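Local coordinates for protein NS1 (Human bocavirus, PDB 4KW3) that probably binds the viral origin of replication and nicks one DNA strand there to start rolling-circle replication, through this N-terminal nuclease domain of a larger helicase protein, at residues H117-G122 / L205-N210. Numbering follows the deposited sequence.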
loop_
_atom_site.group_PDB
_atom_site.type_symbol
_atom_site.label_atom_id
_atom_site.label_comp_id
_atom_site.label_asym_id
_atom_site.label_seq_id
_atom_site.Cartn_x
_atom_site.Cartn_y
_atom_site.Cartn_z
ATOM N N HIS A 117 1.602 3.061 -2.852
ATOM C CA HIS A 117 2.763 3.912 -3.065
ATOM C C HIS A 117 3.912 3.262 -2.328
ATOM O O HIS A 117 3.733 2.773 -1.191
ATOM C CB HIS A 117 2.537 5.306 -2.509
ATOM C CG HIS A 117 1.520 6.095 -3.261
ATOM N ND1 HIS A 117 1.866 7.012 -4.238
ATOM C CD2 HIS A 117 0.165 6.097 -3.194
ATOM C CE1 HIS A 117 0.766 7.553 -4.728
ATOM N NE2 HIS A 117 -0.277 7.014 -4.114
ATOM N N ILE A 118 5.065 3.213 -2.995
ATOM C CA ILE A 118 6.286 2.682 -2.405
ATOM C C ILE A 118 7.379 3.737 -2.482
ATOM O O ILE A 118 7.731 4.194 -3.567
ATOM C CB ILE A 118 6.788 1.443 -3.181
ATOM C CG1 ILE A 118 5.682 0.399 -3.291
ATOM C CG2 ILE A 118 8.061 0.854 -2.562
ATOM C CD1 ILE A 118 5.087 0.296 -4.662
ATOM N N ILE A 119 7.917 4.125 -1.336
ATOM C CA ILE A 119 9.134 4.924 -1.331
ATOM C C ILE A 119 10.271 3.999 -0.918
ATOM O O ILE A 119 10.248 3.406 0.161
ATOM C CB ILE A 119 9.066 6.132 -0.361
ATOM C CG1 ILE A 119 7.796 6.946 -0.586
ATOM C CG2 ILE A 119 10.267 7.025 -0.553
ATOM C CD1 ILE A 119 7.533 7.919 0.508
ATOM N N VAL A 120 11.258 3.866 -1.787
ATOM C CA VAL A 120 12.384 2.998 -1.501
ATOM C C VAL A 120 13.725 3.672 -1.825
ATOM O O VAL A 120 13.879 4.358 -2.856
ATOM C CB VAL A 120 12.236 1.666 -2.246
ATOM C CG1 VAL A 120 11.934 1.901 -3.734
ATOM C CG2 VAL A 120 13.465 0.817 -2.049
ATOM N N GLY A 121 14.696 3.473 -0.938
ATOM C CA GLY A 121 15.991 4.096 -1.102
ATOM C C GLY A 121 17.116 3.260 -0.535
ATOM O O GLY A 121 16.962 2.584 0.486
ATOM N N GLY A 122 18.271 3.337 -1.182
ATOM C CA GLY A 122 19.411 2.554 -0.770
ATOM C C GLY A 122 20.271 2.160 -1.943
ATOM O O GLY A 122 19.923 2.432 -3.093
ATOM N N LEU A 205 11.177 11.803 3.119
ATOM C CA LEU A 205 10.418 12.102 4.339
ATOM C C LEU A 205 9.371 13.197 4.136
ATOM O O LEU A 205 8.260 13.088 4.648
ATOM C CB LEU A 205 11.329 12.479 5.512
ATOM C CG LEU A 205 12.210 11.314 5.964
ATOM C CD1 LEU A 205 12.860 11.613 7.304
ATOM C CD2 LEU A 205 11.428 10.004 5.983
ATOM N N ARG A 206 9.712 14.257 3.408
ATOM C CA ARG A 206 8.732 15.318 3.216
ATOM C C ARG A 206 7.599 14.883 2.310
ATOM O O ARG A 206 6.459 15.329 2.469
ATOM C CB ARG A 206 9.376 16.627 2.757
ATOM C CG ARG A 206 9.812 17.493 3.926
ATOM C CD ARG A 206 10.334 18.884 3.549
ATOM N NE ARG A 206 10.756 19.564 4.768
ATOM C CZ ARG A 206 11.934 19.376 5.349
ATOM N NH1 ARG A 206 12.828 18.566 4.793
ATOM N NH2 ARG A 206 12.225 20.013 6.476
ATOM N N PHE A 207 7.906 14.002 1.362
ATOM C CA PHE A 207 6.862 13.476 0.499
ATOM C C PHE A 207 5.923 12.591 1.323
ATOM O O PHE A 207 4.693 12.668 1.185
ATOM C CB PHE A 207 7.442 12.732 -0.696
ATOM C CG PHE A 207 6.404 12.091 -1.536
ATOM C CD1 PHE A 207 5.596 12.864 -2.360
ATOM C CD2 PHE A 207 6.179 10.716 -1.453
ATOM C CE1 PHE A 207 4.597 12.293 -3.115
ATOM C CE2 PHE A 207 5.190 10.123 -2.210
ATOM C CZ PHE A 207 4.391 10.907 -3.044
ATOM N N PHE A 208 6.514 11.769 2.190
ATOM C CA PHE A 208 5.763 10.965 3.163
ATOM C C PHE A 208 4.882 11.845 4.050
ATOM O O PHE A 208 3.671 11.630 4.156
ATOM C CB PHE A 208 6.743 10.170 4.042
ATOM C CG PHE A 208 6.083 9.301 5.092
ATOM C CD1 PHE A 208 5.031 8.451 4.763
ATOM C CD2 PHE A 208 6.538 9.320 6.407
ATOM C CE1 PHE A 208 4.437 7.642 5.724
ATOM C CE2 PHE A 208 5.938 8.515 7.394
ATOM C CZ PHE A 208 4.885 7.672 7.046
ATOM N N LYS A 209 5.505 12.845 4.676
ATOM C CA LYS A 209 4.835 13.694 5.647
ATOM C C LYS A 209 3.720 14.503 5.006
ATOM O O LYS A 209 2.616 14.597 5.565
ATOM C CB LYS A 209 5.820 14.653 6.313
ATOM C CG LYS A 209 5.168 15.531 7.376
ATOM C CD LYS A 209 5.981 16.779 7.733
ATOM C CE LYS A 209 5.939 17.782 6.623
ATOM N NZ LYS A 209 6.468 19.115 7.035
ATOM N N ASN A 210 3.992 15.053 3.818
ATOM C CA ASN A 210 3.040 15.974 3.220
ATOM C C ASN A 210 2.005 15.363 2.303
ATOM O O ASN A 210 0.894 15.891 2.215
ATOM C CB ASN A 210 3.761 17.123 2.505
ATOM C CG ASN A 210 4.417 18.041 3.472
ATOM O OD1 ASN A 210 3.861 18.298 4.537
ATOM N ND2 ASN A 210 5.619 18.506 3.153
#
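With CG1 of Ile119 set anti to its own carbonyl carbon (chi1 -51°) and the chain then extended to CD1, the longer branch of the isoleucine leaves strand 114-122 so that its CD1 methyl meets helix 204-212. Phe207 answers from the helix: its CG lies opposite the backbone N (chi1 175°), which carries the ring across to the strand. The two side chains meet at a slant, CD1 of Ile119 coming to 3.7 Å from CD2 of Phe207, at the edge of the ring and in its plane, not over a face. The same methyl lies 4.3 Å from CB of Phe208, whose ring is engaged by other partners. A beta-branched residue suits the strand, and a flat ring can present its rim to the methyl while meeting Tyr211, the predicted nuclease tyrosine, at a shallow angle between the planes. This is the core of an HUH-type (Rep clan) nuclease: apolar packing joins the strand and helix that carry the predicted metal ligand His117, of the RCR-2 motif, and the predicted nucleophile. No hydrogen bond crosses between the segments. The sheet's other face is covered by helix 74-94, against which Ile118 and Val120 pack. The Phe208 side chain packs on Tyr260 and Leu264 of helix 257-268, a buried place that suits a large apolar residue, while Thr17 of strand 15-21 touches both Ile119 and Phe207.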